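Side-chain contacts in L-lysine 6-monooxygenase involved in desferrioxamine biosynthesis (Erwinia amylovora CFBP1430, PDB 5O8P), which uses FAD and NADPH to N-hydroxylate a primary amine, probably cadaverine, in the biosynthesis of the siderophore desferrioxamine: residues E181-L184 against N185-K188; L212-I215 against D216-Y220; A257-R260 against D261-A265; A163-P166 against A167-P171. All coordinates share one frame; numbering follows the deposited sequence.

Interaction 1: E181-L184 against N185-K188; sequences EYLL and NKEK
Tyr182 and Lys186 both hold CG anti to the backbone N (chi1 167° and -177°), which lays the lysine chain obliquely across the phenol one helical turn further on. This is an i to i+4 pair at the start of helix 182-190, the connection between strands 177-178 and 194-198 of the parallel, Rossmann-type sheet. Lys186 CB stands 4.1 Å above one face of the Tyr182 ring, offset toward its rim. From there the fully extended methylenes run out along the phenol: Lys186 CG and CD each lie 3.8 Å from Tyr182 CZ, and CD comes to 3.4 Å from Tyr182 OH. The two polar ends thus leave together and meet one carboxylate of the neighbouring helix, where Asp210 OD2 is hydrogen-bonded to the tyrosine hydroxyl and salt-bridged to Lys186 NZ. Such an arrangement would probably favour an ionised aspartate. Tyr182 also packs on Ile207 and Leu211 of helix 202-213 and on Leu52, and is buried, while Leu183 adds a loose contact from its CD2, 4.3 Å from Lys186 CD. On another side of the turn, Asn185 folds its amide back over the preceding residues instead of outward. Its backbone N has weak bonds to Glu181 O and Tyr182 O, as expected of a loosely wound first turn, and the side chain reinforces the former: Asn185 ND2 donates to Glu181 O at 2.7 Å and 158°, the acceptor lying close to the plane of the Asn185 amide.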
loop_
_atom_site.group_PDB
_atom_site.type_symbol
_atom_site.label_atom_id
_atom_site.label_comp_id
_atom_site.label_asym_id
_atom_site.label_seq_id
_atom_site.Cartn_x
_atom_site.Cartn_y
_atom_site.Cartn_z
ATOM N N GLU B 181 -18.142 13.579 24.024
ATOM C CA GLU B 181 -18.500 14.987 23.980
ATOM C C GLU B 181 -17.393 15.850 23.345
ATOM O O GLU B 181 -17.344 17.077 23.567
ATOM C CB GLU B 181 -18.745 15.459 25.407
ATOM C CG GLU B 181 -19.682 14.602 26.248
ATOM C CD GLU B 181 -19.698 15.072 27.710
ATOM O OE1 GLU B 181 -20.228 16.180 27.999
ATOM O OE2 GLU B 181 -19.154 14.343 28.577
ATOM N N TYR B 182 -16.484 15.229 22.586
ATOM C CA TYR B 182 -15.276 15.908 22.120
ATOM C C TYR B 182 -15.581 17.032 21.134
ATOM O O TYR B 182 -15.155 18.162 21.343
ATOM C CB TYR B 182 -14.272 14.927 21.481
ATOM C CG TYR B 182 -13.161 15.611 20.705
ATOM C CD1 TYR B 182 -12.200 16.380 21.367
ATOM C CD2 TYR B 182 -13.080 15.501 19.319
ATOM C CE1 TYR B 182 -11.195 17.026 20.660
ATOM C CE2 TYR B 182 -12.059 16.124 18.604
ATOM C CZ TYR B 182 -11.118 16.885 19.276
ATOM O OH TYR B 182 -10.101 17.532 18.593
ATOM N N LEU B 183 -16.298 16.730 20.061
ATOM C CA LEU B 183 -16.532 17.746 19.039
ATOM C C LEU B 183 -17.208 19.001 19.573
ATOM O O LEU B 183 -16.870 20.087 19.126
ATOM C CB LEU B 183 -17.305 17.194 17.837
ATOM C CG LEU B 183 -16.486 16.597 16.675
ATOM C CD1 LEU B 183 -17.401 16.502 15.458
ATOM C CD2 LEU B 183 -15.217 17.377 16.318
ATOM N N LEU B 184 -18.101 18.856 20.542
ATOM C CA LEU B 184 -18.772 20.014 21.172
ATOM C C LEU B 184 -17.810 20.886 21.980
ATOM O O LEU B 184 -17.970 22.103 22.023
ATOM C CB LEU B 184 -19.896 19.577 22.119
ATOM C CG LEU B 184 -20.959 18.539 21.724
ATOM C CD1 LEU B 184 -21.890 18.294 22.917
ATOM C CD2 LEU B 184 -21.729 18.934 20.463
ATOM N N ASN B 185 -16.826 20.260 22.625
ATOM C CA ASN B 185 -15.867 20.965 23.483
ATOM C C ASN B 185 -14.498 21.254 22.834
ATOM O O ASN B 185 -13.597 21.756 23.501
ATOM C CB ASN B 185 -15.660 20.162 24.762
ATOM C CG ASN B 185 -16.914 20.088 25.605
ATOM O OD1 ASN B 185 -17.075 20.845 26.568
ATOM N ND2 ASN B 185 -17.811 19.186 25.250
ATOM N N LYS B 186 -14.345 20.956 21.548
ATOM C CA LYS B 186 -13.049 21.062 20.888
ATOM C C LYS B 186 -12.547 22.497 20.866
ATOM O O LYS B 186 -11.389 22.777 21.221
ATOM C CB LYS B 186 -13.130 20.539 19.457
ATOM C CG LYS B 186 -11.798 20.558 18.723
ATOM C CD LYS B 186 -11.950 20.065 17.309
ATOM C CE LYS B 186 -10.721 20.402 16.505
ATOM N NZ LYS B 186 -10.939 19.934 15.116
ATOM N N GLU B 187 -13.421 23.398 20.435
ATOM C CA GLU B 187 -13.083 24.806 20.354
ATOM C C GLU B 187 -12.631 25.334 21.730
ATOM O O GLU B 187 -11.686 26.111 21.816
ATOM C CB GLU B 187 -14.271 25.599 19.803
ATOM C CG GLU B 187 -13.891 27.002 19.348
ATOM C CD GLU B 187 -15.018 28.012 19.477
ATOM O OE1 GLU B 187 -16.178 27.674 19.143
ATOM O OE2 GLU B 187 -14.730 29.151 19.909
ATOM N N LYS B 188 -13.288 24.880 22.797
ATOM C CA LYS B 188 -12.951 25.275 24.171
ATOM C C LYS B 188 -11.645 24.650 24.661
ATOM O O LYS B 188 -10.910 25.272 25.428
ATOM C CB LYS B 188 -14.125 24.940 25.102
ATOM C CG LYS B 188 -13.954 25.261 26.579
ATOM C CD LYS B 188 -13.649 24.005 27.384
ATOM C CE LYS B 188 -13.988 24.164 28.864
ATOM N NZ LYS B 188 -14.064 22.820 29.509
#

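Interaction 2: L212-I215 against D216-Y220; sequences LTDI and DRFGY
Asp214 O gathers the polar contacts of this turn. Phe218 N donates to it at 3.1 Å in a nearly straight bond (170°), and Arg217 N adds a weaker bond of 3.1 Å to the same oxygen. Asp214 OD1 stays 4.2 Å from Arg217 NE, near enough for attraction between opposite charges but too far for a salt bridge. Gln190 NE2 is hydrogen-bonded to both Asp214 OD2 and Tyr220 OH, and Leu211 O also bonds that hydroxyl, which fixes the hydroxyl end of the ring. Here the chain leaves helix 202-213 and doubles back into strand 221-225, closing a beta-alpha-beta crossover from strand 194-198 in the Rossmann-type sheet. Around the bonded oxygen the rings close in. Phe218 presents its edge to Asp214 O, which lies in the ring plane, and its CE1 is 3.7 Å from Asp214 CB; the same CE1 sits over the centre of the Arg217 guanidinium. Tyr220 OH reaches 3.6 Å from Asp214 CB. Ile215, with CG1 anti to its N (chi1 -163°), puts that carbon 4.2 Å from Tyr220 CD1. Further out, Asp216 is salt-bridged to Lys289, and Arg217 packs on Arg217 of the second subunit.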
loop_
_atom_site.group_PDB
_atom_site.type_symbol
_atom_site.label_atom_id
_atom_site.label_comp_id
_atom_site.label_asym_id
_atom_site.label_seq_id
_atom_site.Cartn_x
_atom_site.Cartn_y
_atom_site.Cartn_z
ATOM N N LEU B 212 -3.253 17.260 17.358
ATOM C CA LEU B 212 -1.866 17.382 16.873
ATOM C C LEU B 212 -1.788 18.157 15.559
ATOM O O LEU B 212 -0.843 18.907 15.335
ATOM C CB LEU B 212 -1.221 16.002 16.700
ATOM C CG LEU B 212 0.254 15.955 16.267
ATOM C CD1 LEU B 212 1.143 16.738 17.222
ATOM C CD2 LEU B 212 0.735 14.515 16.173
ATOM N N THR B 213 -2.789 17.973 14.708
ATOM C CA THR B 213 -2.921 18.722 13.465
ATOM C C THR B 213 -2.834 20.233 13.671
ATOM O O THR B 213 -2.197 20.914 12.886
ATOM C CB THR B 213 -4.247 18.347 12.768
ATOM O OG1 THR B 213 -4.199 16.959 12.391
ATOM C CG2 THR B 213 -4.512 19.204 11.541
ATOM N N ASP B 214 -3.439 20.749 14.737
ATOM C CA ASP B 214 -3.457 22.191 15.002
ATOM C C ASP B 214 -2.527 22.631 16.143
ATOM O O ASP B 214 -2.701 23.723 16.696
ATOM C CB ASP B 214 -4.895 22.641 15.299
ATOM C CG ASP B 214 -5.875 22.268 14.198
ATOM O OD1 ASP B 214 -5.493 22.243 13.004
ATOM O OD2 ASP B 214 -7.046 22.013 14.539
ATOM N N ILE B 215 -1.522 21.828 16.483
ATOM C CA ILE B 215 -0.630 22.186 17.589
ATOM C C ILE B 215 0.186 23.433 17.247
ATOM O O ILE B 215 0.410 24.251 18.103
ATOM C CB ILE B 215 0.262 20.996 18.030
ATOM C CG1 ILE B 215 0.864 21.252 19.408
ATOM C CG2 ILE B 215 1.365 20.687 17.025
ATOM C CD1 ILE B 215 1.606 20.047 19.964
ATOM N N ASP B 216 0.607 23.558 15.988
ATOM C CA ASP B 216 1.203 24.777 15.407
ATOM C C ASP B 216 0.353 26.035 15.491
ATOM O O ASP B 216 0.856 27.138 15.615
ATOM C CB ASP B 216 1.300 24.589 13.876
ATOM C CG ASP B 216 2.535 23.892 13.431
ATOM O OD1 ASP B 216 3.450 23.627 14.243
ATOM O OD2 ASP B 216 2.618 23.635 12.214
ATOM N N ARG B 217 -0.944 25.842 15.292
ATOM C CA ARG B 217 -1.890 26.931 15.100
ATOM C C ARG B 217 -2.327 27.556 16.418
ATOM O O ARG B 217 -2.473 28.773 16.493
ATOM C CB ARG B 217 -3.104 26.421 14.312
ATOM C CG ARG B 217 -4.122 27.501 13.950
ATOM C CD ARG B 217 -4.732 27.354 12.548
ATOM N NE ARG B 217 -5.880 26.440 12.469
ATOM C CZ ARG B 217 -7.148 26.747 12.765
ATOM N NH1 ARG B 217 -7.487 27.962 13.210
ATOM N NH2 ARG B 217 -8.088 25.818 12.634
ATOM N N PHE B 218 -2.554 26.733 17.441
ATOM C CA PHE B 218 -2.865 27.215 18.792
ATOM C C PHE B 218 -1.644 26.999 19.673
ATOM O O PHE B 218 -0.637 26.444 19.244
ATOM C CB PHE B 218 -4.069 26.484 19.367
ATOM C CG PHE B 218 -5.281 26.534 18.487
ATOM C CD1 PHE B 218 -5.449 25.625 17.455
ATOM C CD2 PHE B 218 -6.273 27.472 18.708
ATOM C CE1 PHE B 218 -6.572 25.663 16.644
ATOM C CE2 PHE B 218 -7.401 27.521 17.897
ATOM C CZ PHE B 218 -7.550 26.612 16.863
ATOM N N GLY B 219 -1.717 27.446 20.915
ATOM C CA GLY B 219 -0.559 27.335 21.801
ATOM C C GLY B 219 -0.140 25.927 22.191
ATOM O O GLY B 219 1.041 25.679 22.398
ATOM N N TYR B 220 -1.096 24.997 22.222
ATOM C CA TYR B 220 -1.148 24.019 23.320
ATOM C C TYR B 220 -0.034 23.003 23.404
ATOM O O TYR B 220 0.575 22.633 22.401
ATOM C CB TYR B 220 -2.514 23.309 23.446
ATOM C CG TYR B 220 -3.120 22.782 22.170
ATOM C CD1 TYR B 220 -2.732 21.554 21.638
ATOM C CD2 TYR B 220 -4.110 23.506 21.508
ATOM C CE1 TYR B 220 -3.298 21.083 20.464
ATOM C CE2 TYR B 220 -4.682 23.036 20.343
ATOM C CZ TYR B 220 -4.279 21.828 19.821
ATOM O OH TYR B 220 -4.858 21.396 18.659
#

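Interaction 3: A257-R260 against D261-A265; sequences AAKR and DELNA
Lys259 drapes its aliphatic chain across Leu263 CD2, one turn ahead on helix 257-266. CG, CD and CE of the lysine all lie within about 4 Å of that methyl, with Lys259 CE the nearest at 3.7 Å. A bend at chi2 (55°) turns the chain along the helix instead of straight out, and NZ ends beside the carboxylate of Glu262, where Lys259 NZ and Glu262 OE2 form a salt bridge of 3.2 Å, whose hydrogen bond is weak. The backbone is regular alpha-helix: Leu263 N donates to Lys259 O at 2.9 Å and Asn264 N to Arg260 O at 3.0 Å. Asn264 ND2 lies 3.4 Å from Arg260 O at an angle too poor for a hydrogen bond, and has a weak bond to Leu386 O. Asp261 OD1 is salt-bridged to Arg364. Arg260, Leu263 and Asn264 rest on Phe252 of helix 246-253, Arg260 and Asp261 touch helix 386-389, and Lys259 and Leu263 pack on Glu324 of the third subunit.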
loop_
_atom_site.group_PDB
_atom_site.type_symbol
_atom_site.label_atom_id
_atom_site.label_comp_id
_atom_site.label_asym_id
_atom_site.label_seq_id
_atom_site.Cartn_x
_atom_site.Cartn_y
_atom_site.Cartn_z
ATOM N N ALA B 257 -16.137 -20.051 32.853
ATOM C CA ALA B 257 -16.405 -18.619 33.134
ATOM C C ALA B 257 -15.161 -17.801 33.511
ATOM O O ALA B 257 -14.969 -16.706 32.995
ATOM C CB ALA B 257 -17.463 -18.491 34.226
ATOM N N ALA B 258 -14.326 -18.342 34.399
ATOM C CA ALA B 258 -13.084 -17.682 34.832
ATOM C C ALA B 258 -12.079 -17.508 33.687
ATOM O O ALA B 258 -11.406 -16.477 33.600
ATOM C CB ALA B 258 -12.451 -18.465 35.976
ATOM N N LYS B 259 -12.001 -18.510 32.810
ATOM C CA LYS B 259 -11.107 -18.473 31.647
ATOM C C LYS B 259 -11.500 -17.393 30.640
ATOM O O LYS B 259 -10.642 -16.691 30.098
ATOM C CB LYS B 259 -11.060 -19.838 30.939
ATOM C CG LYS B 259 -9.929 -19.999 29.922
ATOM C CD LYS B 259 -8.556 -19.708 30.530
ATOM C CE LYS B 259 -7.437 -20.019 29.573
ATOM N NZ LYS B 259 -6.173 -19.372 30.021
ATOM N N ARG B 260 -12.799 -17.263 30.395
ATOM C CA ARG B 260 -13.304 -16.268 29.451
ATOM C C ARG B 260 -12.969 -14.843 29.872
ATOM O O ARG B 260 -12.625 -14.021 29.026
ATOM C CB ARG B 260 -14.813 -16.346 29.315
ATOM C CG ARG B 260 -15.392 -17.688 28.873
ATOM C CD ARG B 260 -16.675 -17.467 28.071
ATOM N NE ARG B 260 -17.856 -18.233 28.488
ATOM C CZ ARG B 260 -18.574 -17.999 29.592
ATOM N NH1 ARG B 260 -18.261 -17.026 30.455
ATOM N NH2 ARG B 260 -19.624 -18.765 29.841
ATOM N N ASP B 261 -13.087 -14.551 31.169
ATOM C CA ASP B 261 -12.802 -13.210 31.701
ATOM C C ASP B 261 -11.329 -12.869 31.612
ATOM O O ASP B 261 -10.994 -11.733 31.293
ATOM C CB ASP B 261 -13.321 -13.041 33.136
ATOM C CG ASP B 261 -14.858 -13.006 33.206
ATOM O OD1 ASP B 261 -15.551 -12.562 32.242
ATOM O OD2 ASP B 261 -15.394 -13.429 34.251
ATOM N N GLU B 262 -10.461 -13.844 31.882
ATOM C CA GLU B 262 -9.014 -13.660 31.679
ATOM C C GLU B 262 -8.654 -13.485 30.194
ATOM O O GLU B 262 -7.734 -12.719 29.876
ATOM C CB GLU B 262 -8.178 -14.782 32.336
ATOM C CG GLU B 262 -6.954 -15.213 31.542
ATOM C CD GLU B 262 -6.194 -16.372 32.146
ATOM O OE1 GLU B 262 -6.616 -16.960 33.176
ATOM O OE2 GLU B 262 -5.154 -16.694 31.545
ATOM N N LEU B 263 -9.359 -14.187 29.300
ATOM C CA LEU B 263 -9.194 -13.975 27.853
ATOM C C LEU B 263 -9.584 -12.560 27.404
ATOM O O LEU B 263 -8.935 -11.989 26.566
ATOM C CB LEU B 263 -9.980 -15.004 27.019
ATOM C CG LEU B 263 -9.179 -16.218 26.536
ATOM C CD1 LEU B 263 -8.126 -15.782 25.522
ATOM C CD2 LEU B 263 -8.532 -16.995 27.670
ATOM N N ASN B 264 -10.661 -12.015 27.949
ATOM C CA ASN B 264 -11.146 -10.690 27.518
ATOM C C ASN B 264 -10.222 -9.530 27.930
ATOM O O ASN B 264 -10.158 -8.531 27.231
ATOM C CB ASN B 264 -12.602 -10.466 27.957
ATOM C CG ASN B 264 -13.600 -11.259 27.099
ATOM O OD1 ASN B 264 -13.389 -11.489 25.890
ATOM N ND2 ASN B 264 -14.688 -11.700 27.728
ATOM N N ALA B 265 -9.513 -9.676 29.048
ATOM C CA ALA B 265 -8.466 -8.741 29.455
ATOM C C ALA B 265 -7.123 -8.888 28.708
ATOM O O ALA B 265 -6.408 -7.894 28.563
ATOM C CB ALA B 265 -8.251 -8.770 30.968
#

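Interaction 4: A163-P166 against A167-P171; sequences AWSP and ACSQP
Between Pro166 and Ala167 the chain passes from an extended conformation (psi 150°) into a 3-10 turn, in which Ser169 N donates to Pro166 O at 3.0 Å from above the carbonyl plane. The hydroxyl of Ser169 grips the same oxygen. With OG placed between its own backbone N and carbonyl carbon (chi1 74°), it curls back to donate to Pro166 O at 2.7 Å, in the carbonyl plane and on a lone pair. The two donors of one residue therefore use different directions about a single acceptor and tie the turn at its first step. Ser165 CB lies beside the hydroxyl, 3.2 Å from Ser169 OG, and Pro166 CD lies 3.9 Å from that OG. More loosely, Pro166 CB faces Cys168 SG at 4.3 Å. The buried Ser169 is packed against by Phe176, Met308 and Met338, while Pro166 and Cys168 both rest on Leu305. A serine hydroxyl returned to the carbonyl three residues back is a familiar helical side-chain bond; here it shapes the linker from strand 162-163 to strand 177-178, near residues that bind NADP(+), such as Leu305.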
loop_
_atom_site.group_PDB
_atom_site.type_symbol
_atom_site.label_atom_id
_atom_site.label_comp_id
_atom_site.label_asym_id
_atom_site.label_seq_id
_atom_site.Cartn_x
_atom_site.Cartn_y
_atom_site.Cartn_z
ATOM N N ALA B 163 -21.070 5.809 28.402
ATOM C CA ALA B 163 -19.741 6.406 28.563
ATOM C C ALA B 163 -19.243 6.149 29.982
ATOM O O ALA B 163 -20.032 6.165 30.930
ATOM C CB ALA B 163 -19.794 7.895 28.302
ATOM N N TRP B 164 -17.944 5.896 30.110
ATOM C CA TRP B 164 -17.328 5.551 31.383
ATOM C C TRP B 164 -16.059 6.353 31.609
ATOM O O TRP B 164 -15.231 6.463 30.701
ATOM C CB TRP B 164 -16.976 4.074 31.402
ATOM C CG TRP B 164 -16.347 3.614 32.683
ATOM C CD1 TRP B 164 -16.988 3.178 33.802
ATOM C CD2 TRP B 164 -14.948 3.549 32.970
ATOM N NE1 TRP B 164 -16.078 2.835 34.766
ATOM C CE2 TRP B 164 -14.814 3.056 34.287
ATOM C CE3 TRP B 164 -13.789 3.869 32.246
ATOM C CZ2 TRP B 164 -13.569 2.868 34.897
ATOM C CZ3 TRP B 164 -12.548 3.674 32.850
ATOM C CH2 TRP B 164 -12.451 3.176 34.167
ATOM N N SER B 165 -15.915 6.884 32.826
ATOM C CA SER B 165 -14.696 7.549 33.285
ATOM C C SER B 165 -14.263 6.914 34.607
ATOM O O SER B 165 -15.114 6.395 35.329
ATOM C CB SER B 165 -14.947 9.039 33.484
ATOM O OG SER B 165 -15.500 9.616 32.315
ATOM N N PRO B 166 -12.949 6.961 34.940
ATOM C CA PRO B 166 -12.468 6.354 36.190
ATOM C C PRO B 166 -13.191 6.867 37.428
ATOM O O PRO B 166 -13.633 8.017 37.441
ATOM C CB PRO B 166 -10.984 6.756 36.230
ATOM C CG PRO B 166 -10.615 6.978 34.810
ATOM C CD PRO B 166 -11.837 7.571 34.185
ATOM N N ALA B 167 -13.303 6.023 38.450
ATOM C CA ALA B 167 -14.053 6.361 39.673
ATOM C C ALA B 167 -13.595 7.669 40.330
ATOM O O ALA B 167 -14.425 8.448 40.806
ATOM C CB ALA B 167 -13.977 5.216 40.676
ATOM N N CYS B 168 -12.283 7.914 40.328
ATOM C CA CYS B 168 -11.708 9.119 40.935
ATOM C C CYS B 168 -12.011 10.437 40.190
ATOM O O CYS B 168 -11.825 11.510 40.752
ATOM C CB CYS B 168 -10.191 8.948 41.078
ATOM S SG CYS B 168 -9.312 8.929 39.499
ATOM N N SER B 169 -12.463 10.357 38.937
ATOM C CA SER B 169 -12.808 11.542 38.142
ATOM C C SER B 169 -14.224 12.118 38.374
ATOM O O SER B 169 -14.497 13.245 37.948
ATOM C CB SER B 169 -12.598 11.241 36.645
ATOM O OG SER B 169 -13.614 10.395 36.114
ATOM N N GLN B 170 -15.106 11.382 39.059
ATOM C CA GLN B 170 -16.531 11.782 39.191
ATOM C C GLN B 170 -16.744 13.205 39.721
ATOM O O GLN B 170 -17.655 13.895 39.259
ATOM C CB GLN B 170 -17.329 10.754 40.035
ATOM C CG GLN B 170 -18.813 11.077 40.301
ATOM C CD GLN B 170 -19.057 11.943 41.548
ATOM O OE1 GLN B 170 -18.796 11.535 42.682
ATOM N NE2 GLN B 170 -19.568 13.145 41.331
ATOM N N PRO B 171 -15.911 13.651 40.680
ATOM C CA PRO B 171 -16.078 15.032 41.144
ATOM C C PRO B 171 -15.707 16.149 40.147
ATOM O O PRO B 171 -15.919 17.311 40.460
ATOM C CB PRO B 171 -15.161 15.099 42.376
ATOM C CG PRO B 171 -14.974 13.684 42.800
ATOM C CD PRO B 171 -14.958 12.910 41.527
#

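In the fold
Along the chain the order is interaction 4, 1, 2, 3, and none touches another. Interactions 1 and 2 form a neighbouring pair, with centres 15 Å and nearest atoms about 4 Å apart; helix 202-213 joins them, supplying Asp210 to interaction 1 and leading into the turn of interaction 2. Interaction 1 lies near the cofactor, the Tyr182 side chain being about 9 Å from FAD and about 8 Å from that of the NADP(+)-binding Ser203. Interactions 3 and 4, centres 24 Å apart, approach other NADP(+) residues, Asn264 near Tyr271 and Cys168 near Leu305, each about 4 Å between side chains. Interaction 2 lies away from these sites, 42 Å from interaction 3 between centres.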